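Suppressor of fused family protein (PDB 3K5J) is of unknown function but resembles the N-terminal domain of human Suppressor of fused, which suggests a role in binding other proteins. Local coordinates at residues 5-9 / 37-41; 15-19 / 43-47; 144-150 / 175-181. One frame throughout, in Å; residues are numbered along the deposited sequence. Where two conformers were deposited one is given.

Interaction 1: 5-9 / 37-41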
loop_
_atom_site.group_PDB
_atom_site.type_symbol
_atom_site.label_atom_id
_atom_site.label_comp_id
_atom_site.label_asym_id
_atom_site.label_seq_id
_atom_site.Cartn_x
_atom_site.Cartn_y
_atom_site.Cartn_z
ATOM N N ASN A 5 -4.918 0.009 -16.990
ATOM C CA ASN A 5 -3.582 -0.083 -16.437
ATOM C C ASN A 5 -2.671 1.029 -16.961
ATOM O O ASN A 5 -1.818 1.566 -16.222
ATOM C CB ASN A 5 -2.972 -1.449 -16.748
ATOM C CG ASN A 5 -3.666 -2.600 -16.030
ATOM O OD1 ASN A 5 -4.267 -2.385 -14.955
ATOM N ND2 ASN A 5 -3.622 -3.774 -16.624
ATOM N N GLN A 6 -2.840 1.365 -18.241
ATOM C CA GLN A 6 -2.054 2.438 -18.830
ATOM C C GLN A 6 -2.451 3.786 -18.203
ATOM O O GLN A 6 -1.569 4.658 -18.033
ATOM C CB GLN A 6 -2.149 2.437 -20.353
ATOM C CG GLN A 6 -1.328 3.553 -21.018
ATOM C CD GLN A 6 0.138 3.436 -20.760
ATOM O OE1 GLN A 6 0.721 2.360 -20.890
ATOM N NE2 GLN A 6 0.773 4.550 -20.415
ATOM N N THR A 7 -3.734 3.997 -17.881
ATOM C CA THR A 7 -4.112 5.216 -17.136
ATOM C C THR A 7 -3.395 5.295 -15.788
ATOM O O THR A 7 -2.887 6.353 -15.431
ATOM C CB THR A 7 -5.628 5.438 -16.982
ATOM O OG1 THR A 7 -6.194 4.586 -15.975
ATOM C CG2 THR A 7 -6.345 5.337 -18.363
ATOM N N VAL A 8 -3.300 4.183 -15.081
ATOM C CA VAL A 8 -2.583 4.154 -13.810
ATOM C C VAL A 8 -1.097 4.445 -14.030
ATOM O O VAL A 8 -0.497 5.281 -13.338
ATOM C CB VAL A 8 -2.809 2.828 -13.054
ATOM C CG1 VAL A 8 -1.897 2.701 -11.812
ATOM C CG2 VAL A 8 -4.290 2.629 -12.694
ATOM N N LEU A 9 -0.488 3.758 -14.980
ATOM C CA LEU A 9 0.935 3.961 -15.263
ATOM C C LEU A 9 1.228 5.418 -15.609
ATOM O O LEU A 9 2.189 5.993 -15.101
ATOM C CB LEU A 9 1.387 3.064 -16.403
ATOM C CG LEU A 9 2.850 3.183 -16.868
ATOM C CD1 LEU A 9 3.838 3.051 -15.715
ATOM C CD2 LEU A 9 3.107 2.198 -18.002
ATOM N N ASP A 37 -5.961 -9.264 -15.636
ATOM C CA ASP A 37 -5.128 -8.127 -16.060
ATOM C C ASP A 37 -4.555 -7.284 -14.918
ATOM O O ASP A 37 -3.865 -6.302 -15.184
ATOM C CB ASP A 37 -5.821 -7.181 -17.050
ATOM C CG ASP A 37 -6.370 -7.895 -18.230
ATOM O OD1 ASP A 37 -5.616 -8.681 -18.830
ATOM O OD2 ASP A 37 -7.590 -7.665 -18.552
ATOM N N PHE A 38 -4.749 -7.707 -13.675
ATOM C CA PHE A 38 -4.179 -6.971 -12.546
ATOM C C PHE A 38 -2.684 -6.818 -12.717
ATOM O O PHE A 38 -1.972 -7.755 -13.098
ATOM C CB PHE A 38 -4.460 -7.720 -11.232
ATOM C CG PHE A 38 -3.869 -7.064 -10.008
ATOM C CD1 PHE A 38 -4.448 -5.941 -9.446
ATOM C CD2 PHE A 38 -2.767 -7.632 -9.387
ATOM C CE1 PHE A 38 -3.918 -5.360 -8.340
ATOM C CE2 PHE A 38 -2.257 -7.072 -8.233
ATOM C CZ PHE A 38 -2.817 -5.917 -7.719
ATOM N N GLN A 39 -2.182 -5.625 -12.385
ATOM C CA GLN A 39 -0.753 -5.357 -12.403
ATOM C C GLN A 39 -0.265 -4.784 -11.072
ATOM O O GLN A 39 -1.031 -4.276 -10.262
ATOM C CB GLN A 39 -0.336 -4.365 -13.498
ATOM C CG GLN A 39 -0.521 -4.892 -14.897
ATOM C CD GLN A 39 0.302 -4.160 -15.937
ATOM O OE1 GLN A 39 -0.226 -3.371 -16.706
ATOM N NE2 GLN A 39 1.628 -4.365 -15.896
ATOM N N VAL A 40 1.050 -4.875 -10.875
ATOM C CA VAL A 40 1.747 -4.058 -9.877
ATOM C C VAL A 40 2.780 -3.245 -10.648
ATOM O O VAL A 40 3.461 -3.774 -11.535
ATOM C CB VAL A 40 2.411 -4.921 -8.771
ATOM C CG1 VAL A 40 3.381 -4.120 -7.878
ATOM C CG2 VAL A 40 1.280 -5.580 -7.935
ATOM N N PHE A 41 2.894 -1.988 -10.294
ATOM C CA PHE A 41 3.942 -1.094 -10.819
ATOM C C PHE A 41 4.948 -0.799 -9.727
ATOM O O PHE A 41 4.569 -0.593 -8.589
ATOM C CB PHE A 41 3.346 0.219 -11.349
ATOM C CG PHE A 41 2.492 0.022 -12.571
ATOM C CD1 PHE A 41 3.082 -0.356 -13.769
ATOM C CD2 PHE A 41 1.104 0.199 -12.531
ATOM C CE1 PHE A 41 2.293 -0.553 -14.899
ATOM C CE2 PHE A 41 0.318 0.015 -13.675
ATOM C CZ PHE A 41 0.890 -0.380 -14.845
#
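Helix 5-9 and strand 39-41 run nearly parallel, with 12° between their directions and 10.1 Å between their axes, and Asn5 faces Gln39 while Leu9 faces Phe41. The one hydrogen bond between the two segments comes from Asn5. Its CG is set beside the backbone N and anti to the carbonyl carbon (chi1 -67°), which sends the amide across to the chain just before the strand; ND2 donates to Asp37 O at 2.9 Å. This bond is somewhat bent, and the donor is tilted out of the carbonyl plane. Gln39 then passes by the same amide, its OE1 lying 3.4 Å from Asn5 CB. The two amide planes are turned 75° apart and do not pair: OE1 is close to ND2, but at a poor angle for a bond. Each amide has an anchor outside the contact, Asn5 OD1 at Ser57 OG and Gln39 NE2 at Phe24 O. Further along the helix comes the Phe41 ring. Leu9 CB lies over one face, 4.2 Å from the ring centroid, in a CH-pi contact, with Leu9 CD1 close to the CD1 side of the ring. Val8 CG1 approaches obliquely, 3.9 Å from Phe41 CE2. The ring also comes up to the helix backbone, where Phe41 CZ is 3.6 Å from Asn5 O, an oxygen already engaged by Leu9 N. Helix 2-15 thus packs on the mixed sheet, where strand 39-43 runs between its antiparallel neighbours 21-24 and 52-57; Ile21 touches both Leu9 and Phe41, Ser57 lies against Val8 and Phe41, and Met132 meets Val8.

Interaction 2: 15-19 / 43-47. With SO4 (sulfate ion), chain C.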
loop_
_atom_site.group_PDB
_atom_site.type_symbol
_atom_site.label_atom_id
_atom_site.label_comp_id
_atom_site.label_asym_id
_atom_site.label_seq_id
_atom_site.Cartn_x
_atom_site.Cartn_y
_atom_site.Cartn_z
ATOM N N PHE A 15 3.520 11.788 -11.887
ATOM C CA PHE A 15 3.867 12.184 -10.531
ATOM C C PHE A 15 5.380 12.053 -10.305
ATOM O O PHE A 15 6.009 12.938 -9.744
ATOM C CB PHE A 15 3.052 11.376 -9.503
ATOM C CG PHE A 15 3.318 11.820 -8.100
ATOM C CD1 PHE A 15 2.845 13.027 -7.681
ATOM C CD2 PHE A 15 4.101 11.096 -7.250
ATOM C CE1 PHE A 15 3.154 13.496 -6.447
ATOM C CE2 PHE A 15 4.397 11.572 -5.992
ATOM C CZ PHE A 15 3.899 12.786 -5.611
ATOM N N TRP A 16 5.949 10.939 -10.774
ATOM C CA TRP A 16 7.389 10.699 -10.727
ATOM C C TRP A 16 8.015 10.798 -12.130
ATOM O O TRP A 16 8.502 9.806 -12.685
ATOM C CB TRP A 16 7.691 9.368 -10.095
ATOM C CG TRP A 16 7.378 9.267 -8.627
ATOM C CD1 TRP A 16 8.088 9.835 -7.617
ATOM C CD2 TRP A 16 6.325 8.516 -8.005
ATOM N NE1 TRP A 16 7.533 9.504 -6.409
ATOM C CE2 TRP A 16 6.464 8.677 -6.616
ATOM C CE3 TRP A 16 5.279 7.749 -8.477
ATOM C CZ2 TRP A 16 5.582 8.113 -5.718
ATOM C CZ3 TRP A 16 4.387 7.169 -7.548
ATOM C CH2 TRP A 16 4.572 7.336 -6.209
ATOM N N LYS A 17 8.063 12.034 -12.657
ATOM C CA LYS A 17 8.460 12.312 -14.036
ATOM C C LYS A 17 9.859 11.787 -14.360
ATOM O O LYS A 17 10.129 11.366 -15.522
ATOM C CB LYS A 17 8.356 13.830 -14.318
ATOM C CG LYS A 17 8.823 14.266 -15.715
ATOM N N HIS A 18 10.739 11.797 -13.362
ATOM C CA HIS A 18 12.136 11.411 -13.613
ATOM C C HIS A 18 12.543 10.092 -13.025
ATOM O O HIS A 18 13.720 9.854 -12.784
ATOM C CB HIS A 18 13.050 12.565 -13.154
ATOM C CG HIS A 18 12.758 13.818 -13.888
ATOM N ND1 HIS A 18 13.016 13.934 -15.237
ATOM C CD2 HIS A 18 12.111 14.950 -13.524
ATOM C CE1 HIS A 18 12.596 15.109 -15.659
ATOM N NE2 HIS A 18 12.037 15.746 -14.644
ATOM N N HIS A 19 11.561 9.201 -12.794
ATOM C CA HIS A 19 11.858 7.858 -12.315
ATOM C C HIS A 19 11.414 6.820 -13.330
ATOM O O HIS A 19 10.404 7.026 -14.030
ATOM C CB HIS A 19 11.144 7.593 -10.968
ATOM C CG HIS A 19 11.757 8.324 -9.814
ATOM N ND1 HIS A 19 11.629 9.690 -9.639
ATOM C CD2 HIS A 19 12.538 7.885 -8.799
ATOM C CE1 HIS A 19 12.284 10.050 -8.549
ATOM N NE2 HIS A 19 12.858 8.982 -8.034
ATOM N N VAL A 43 8.023 1.747 -8.797
ATOM C CA VAL A 43 8.705 2.996 -9.036
ATOM C C VAL A 43 10.124 2.822 -8.444
ATOM O O VAL A 43 10.273 2.605 -7.234
ATOM C CB VAL A 43 7.986 4.200 -8.416
ATOM C CG1 VAL A 43 8.672 5.506 -8.818
ATOM C CG2 VAL A 43 6.478 4.211 -8.788
ATOM N N ILE A 44 11.111 2.881 -9.310
ATOM C CA ILE A 44 12.484 2.556 -8.970
ATOM C C ILE A 44 13.211 3.808 -8.503
ATOM O O ILE A 44 13.155 4.849 -9.165
ATOM C CB ILE A 44 13.177 1.971 -10.216
ATOM C CG1 ILE A 44 12.501 0.661 -10.620
ATOM C CG2 ILE A 44 14.676 1.712 -9.976
ATOM C CD1 ILE A 44 12.735 0.263 -12.099
ATOM N N PRO A 45 13.917 3.715 -7.355
ATOM C CA PRO A 45 14.651 4.877 -6.867
ATOM C C PRO A 45 15.775 5.273 -7.838
ATOM O O PRO A 45 16.405 4.400 -8.458
ATOM C CB PRO A 45 15.206 4.403 -5.512
ATOM C CG PRO A 45 15.210 2.943 -5.560
ATOM C CD PRO A 45 14.057 2.568 -6.461
ATOM N N ASN A 46 16.061 6.554 -7.867
ATOM C CA ASN A 46 17.231 7.056 -8.600
ATOM C C ASN A 46 18.526 7.036 -7.771
ATOM O O ASN A 46 19.601 7.115 -8.348
ATOM C CB ASN A 46 16.962 8.465 -9.047
ATOM C CG ASN A 46 15.997 8.544 -10.202
ATOM O OD1 ASN A 46 15.970 7.629 -11.043
ATOM N ND2 ASN A 46 15.231 9.650 -10.277
ATOM N N HIS A 47 18.399 7.001 -6.444
ATOM C CA HIS A 47 19.549 6.991 -5.523
ATOM C C HIS A 47 19.284 6.185 -4.287
ATOM O O HIS A 47 18.148 5.812 -4.032
ATOM C CB HIS A 47 19.890 8.404 -5.125
ATOM C CG HIS A 47 20.052 9.282 -6.297
ATOM N ND1 HIS A 47 21.147 9.197 -7.129
ATOM C CD2 HIS A 47 19.233 10.214 -6.831
ATOM C CE1 HIS A 47 21.006 10.067 -8.112
ATOM N NE2 HIS A 47 19.852 10.690 -7.958
HETATM S S SO4 C . 10.543 13.102 -9.766
HETATM O O1 SO4 C . 11.953 13.258 -9.366
HETATM O O2 SO4 C . 9.723 12.949 -8.534
HETATM O O3 SO4 C . 10.148 14.315 -10.498
HETATM O O4 SO4 C . 10.496 11.924 -10.604
#
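Asn46 lays its side-chain amide over the His19 ring, its CG anti to the carbonyl carbon (chi1 -74°), which carries the amide there. Asn46 ND2 donates to His18 O at 2.9 Å, a fairly straight bond with the acceptor in the amide plane, although the donor stands above the plane of the carbonyl. The same Asn46 ND2 lies 3.3 Å above the centre of the His19 imidazole, and the two flat groups are 19° from parallel. At the ring's edge, His19 CD2 comes within 3.1 Å of Ile44 O. A sulfate, probably from the crystallisation liquor, takes bonds on its O4 from His18 N at 2.8 Å and from His19 ND1 at 2.7 Å. Val43 reaches Trp16 with both methyls: CG1 sits over the five-membered ring, 4.2 Å from its centroid, and Val43 CG2 is 3.7 Å from Trp16 CE3. Phe15 CD2 lies over the opposite face of the indole.

Further out, Tyr125 meets the indole edge-to-face. His19 NE2 is tied to Glu50 OE1, which also accepts from Asn46 N; one carboxylate oxygen therefore positions both the imidazole and the Asn46 backbone. Engaged at both nitrogens by anions, the imidazole may well be protonated. Trp16 to His19 form a type I beta turn that leads from helix 2-15 into strand 21-24, and its backbone N-H and histidine together make a small surface anion site beside the connection between strands 39-43 and 52-57.

Interaction 3: 144-150 / 175-181. With SO4 (sulfate ion), chain D; SO4 (sulfate ion), chain E.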
loop_
_atom_site.group_PDB
_atom_site.type_symbol
_atom_site.label_atom_id
_atom_site.label_comp_id
_atom_site.label_asym_id
_atom_site.label_seq_id
_atom_site.Cartn_x
_atom_site.Cartn_y
_atom_site.Cartn_z
ATOM N N THR A 144 2.598 -1.448 13.997
ATOM C CA THR A 144 3.126 -2.478 14.879
ATOM C C THR A 144 1.950 -3.338 15.378
ATOM O O THR A 144 0.776 -2.946 15.293
ATOM C CB THR A 144 3.874 -1.876 16.067
ATOM O OG1 THR A 144 2.922 -1.348 16.990
ATOM C CG2 THR A 144 4.901 -0.807 15.640
ATOM N N GLN A 145 2.285 -4.477 15.971
ATOM C CA GLN A 145 1.241 -5.383 16.446
ATOM C C GLN A 145 0.457 -4.763 17.597
ATOM O O GLN A 145 -0.780 -4.919 17.675
ATOM C CB GLN A 145 1.822 -6.743 16.829
ATOM C CG GLN A 145 2.303 -7.499 15.611
ATOM C CD GLN A 145 2.825 -8.860 15.954
ATOM O OE1 GLN A 145 2.092 -9.660 16.554
ATOM N NE2 GLN A 145 4.031 -9.198 15.474
ATOM N N THR A 146 1.150 -4.020 18.446
ATOM C CA THR A 146 0.478 -3.340 19.537
ATOM C C THR A 146 -0.355 -2.137 19.083
ATOM O O THR A 146 -1.410 -1.875 19.656
ATOM C CB THR A 146 1.430 -3.018 20.671
ATOM O OG1 THR A 146 2.523 -2.172 20.266
ATOM C CG2 THR A 146 1.988 -4.290 21.255
ATOM N N GLU A 147 0.089 -1.442 18.036
ATOM C CA GLU A 147 -0.747 -0.436 17.386
ATOM C C GLU A 147 -2.029 -1.020 16.814
ATOM O O GLU A 147 -3.089 -0.397 16.930
ATOM C CB GLU A 147 0.057 0.349 16.332
ATOM C CG GLU A 147 1.123 1.255 16.938
ATOM C CD GLU A 147 2.154 1.756 15.965
ATOM O OE1 GLU A 147 2.152 1.304 14.795
ATOM O OE2 GLU A 147 2.976 2.614 16.394
ATOM N N ARG A 148 -1.949 -2.173 16.181
ATOM C CA ARG A 148 -3.140 -2.836 15.667
ATOM C C ARG A 148 -4.115 -3.109 16.801
ATOM O O ARG A 148 -5.318 -2.854 16.694
ATOM C CB ARG A 148 -2.776 -4.136 14.956
ATOM C CG ARG A 148 -3.933 -5.105 14.729
ATOM C CD ARG A 148 -4.994 -4.533 13.802
ATOM N NE ARG A 148 -6.100 -5.479 13.681
ATOM C CZ ARG A 148 -7.248 -5.363 14.329
ATOM N NH1 ARG A 148 -7.438 -4.323 15.122
ATOM N NH2 ARG A 148 -8.202 -6.288 14.176
ATOM N N LEU A 149 -3.584 -3.660 17.891
ATOM C CA LEU A 149 -4.448 -3.967 19.053
ATOM C C LEU A 149 -5.112 -2.710 19.608
ATOM O O LEU A 149 -6.323 -2.722 19.965
ATOM C CB LEU A 149 -3.649 -4.705 20.134
ATOM C CG LEU A 149 -4.476 -5.036 21.386
ATOM C CD1 LEU A 149 -5.587 -6.006 21.050
ATOM C CD2 LEU A 149 -3.540 -5.590 22.454
ATOM N N PHE A 150 -4.360 -1.629 19.713
ATOM C CA PHE A 150 -4.850 -0.346 20.141
ATOM C C PHE A 150 -6.100 0.056 19.380
ATOM O O PHE A 150 -6.986 0.615 19.962
ATOM C CB PHE A 150 -3.705 0.688 20.010
ATOM C CG PHE A 150 -4.051 2.101 20.331
ATOM C CD1 PHE A 150 -4.453 2.952 19.349
ATOM C CD2 PHE A 150 -3.847 2.617 21.593
ATOM C CE1 PHE A 150 -4.733 4.255 19.612
ATOM C CE2 PHE A 150 -4.130 3.918 21.844
ATOM C CZ PHE A 150 -4.558 4.731 20.845
ATOM N N ARG A 175 10.904 0.275 13.694
ATOM C CA ARG A 175 10.586 1.487 14.430
ATOM C C ARG A 175 9.879 1.149 15.737
ATOM O O ARG A 175 9.169 0.152 15.823
ATOM C CB ARG A 175 9.741 2.462 13.628
ATOM C CG ARG A 175 8.335 2.032 13.319
ATOM C CD ARG A 175 7.488 3.231 12.851
ATOM N NE ARG A 175 6.141 2.845 12.486
ATOM C CZ ARG A 175 5.115 2.698 13.332
ATOM N NH1 ARG A 175 5.238 2.921 14.654
ATOM N NH2 ARG A 175 3.938 2.328 12.852
ATOM N N ALA A 176 10.017 2.021 16.729
ATOM C CA ALA A 176 9.301 1.845 17.974
ATOM C C ALA A 176 7.807 1.997 17.776
ATOM O O ALA A 176 7.327 2.815 16.960
ATOM C CB ALA A 176 9.772 2.845 19.008
ATOM N N SER A 177 7.050 1.245 18.542
ATOM C CA SER A 177 5.612 1.519 18.656
ATOM C C SER A 177 5.350 2.885 19.238
ATOM O O SER A 177 6.139 3.386 20.050
ATOM C CB SER A 177 4.912 0.515 19.546
ATOM O OG SER A 177 4.763 -0.705 18.879
ATOM N N THR A 178 4.210 3.471 18.861
ATOM C CA THR A 178 3.749 4.763 19.370
ATOM C C THR A 178 2.728 4.641 20.494
ATOM O O THR A 178 2.272 5.660 21.020
ATOM C CB THR A 178 3.120 5.588 18.254
ATOM O OG1 THR A 178 1.938 4.935 17.733
ATOM C CG2 THR A 178 4.140 5.884 17.202
ATOM N N VAL A 179 2.359 3.428 20.829
ATOM C CA VAL A 179 1.347 3.208 21.855
ATOM C C VAL A 179 1.804 2.060 22.742
ATOM O O VAL A 179 2.659 1.247 22.374
ATOM C CB VAL A 179 -0.040 2.895 21.252
ATOM C CG1 VAL A 179 -0.560 4.030 20.341
ATOM C CG2 VAL A 179 -0.011 1.552 20.590
ATOM N N TRP A 180 1.269 2.048 23.959
ATOM C CA TRP A 180 1.552 1.012 24.940
ATOM C C TRP A 180 0.257 0.715 25.680
ATOM O O TRP A 180 -0.465 1.656 26.051
ATOM C CB TRP A 180 2.626 1.454 25.967
ATOM C CG TRP A 180 2.781 0.412 27.026
ATOM C CD1 TRP A 180 3.495 -0.782 26.934
ATOM C CD2 TRP A 180 2.120 0.398 28.287
ATOM N NE1 TRP A 180 3.303 -1.509 28.087
ATOM C CE2 TRP A 180 2.470 -0.811 28.928
ATOM C CE3 TRP A 180 1.232 1.273 28.920
ATOM C CZ2 TRP A 180 1.985 -1.147 30.193
ATOM C CZ3 TRP A 180 0.760 0.944 30.203
ATOM C CH2 TRP A 180 1.146 -0.251 30.816
ATOM N N GLN A 181 -0.067 -0.542 25.867
ATOM C CA GLN A 181 -1.261 -0.851 26.703
ATOM C C GLN A 181 -0.922 -1.809 27.837
ATOM O O GLN A 181 -0.139 -2.731 27.648
ATOM C CB GLN A 181 -2.404 -1.421 25.846
ATOM C CG GLN A 181 -3.024 -0.389 24.892
ATOM C CD GLN A 181 -4.193 -0.959 24.073
ATOM O OE1 GLN A 181 -4.039 -1.944 23.352
ATOM N NE2 GLN A 181 -5.366 -0.347 24.208
HETATM S S SO4 D . 5.554 -3.999 19.439
HETATM O O1 SO4 D . 5.554 -4.498 20.793
HETATM O O2 SO4 D . 4.230 -3.843 18.961
HETATM O O3 SO4 D . 6.209 -2.668 19.537
HETATM O O4 SO4 D . 6.374 -4.855 18.548
HETATM S S SO4 E . -7.178 -9.021 12.268
HETATM O O1 SO4 E . -6.923 -9.645 13.580
HETATM O O2 SO4 E . -8.528 -8.493 12.368
HETATM O O3 SO4 E . -6.177 -7.923 12.082
HETATM O O4 SO4 E . -7.156 -10.063 11.224
HETATM O O HOH W 1 3.330 -1.110 22.618
HETATM O O HOH W 2 -7.223 -2.244 22.444
#
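Glu147 OE2 is gripped by three donors from the 175-181 segment. Arg175 NH1 comes in at 2.9 Å, essentially straight (179°) and on the syn lone pair; Thr178 N, also at 2.9 Å, meets the anti side, and Thr178 OG1 donates from above the carboxylate plane. OE1 takes Arg175 NH2 at 2.8 Å on its own syn lone pair. A further bond, from Thr144 N, reaches OE1 from above the plane at 2.9 Å. The salt bridge is thus bidentate and end-on, which keeps carboxylate and guanidinium nearly coplanar (27° apart); the other three donors fix the carboxylate's position, and all five would be expected to stabilise its negative charge.

Thr144 is the N-cap of helix 145-150: its OG1 accepts from Glu147 N at 3.0 Å, and with the return bond to OE1 this completes a capping box. Arg175 NH2 also bonds Pro142 O, linking the tail to the end of strand 135-143.

Beyond the charges, Val179 CG1 sits squarely over the centre of the Phe150 ring, 3.8 Å from the centroid, while CG2 packs on Glu147 CG. Phe150 puts its CG anti to the backbone N (chi1 176°), turning the ring toward that methyl; His154 stacks on the ring too. O2 of a sulfate at the helix start accepts from Thr146 N and, at 2.7 Å, from Thr146 OG1; Ser177 OG bonds its O3.

Overall arrangement
Interactions 1 and 2 belong together: both join helix 2-15 or the turn that follows it to strand 39-43 or the loop beyond it, and their centres are 16 Å apart. Their segments adjoin in sequence, helix 2-15 and strand 39-43 each running on from interaction 1 into interaction 2. Interaction 3 stands apart, its centre 34 Å from that of interaction 1, on the opposite side of the chain's centre, and 32 Å from that of interaction 2; the nearest atoms are about 21 and 19 Å away. There it fastens the C-terminal tail to helix 145-150. The sulfates at interactions 2 and 3 probably come from the crystallisation liquor and mark no established functional site.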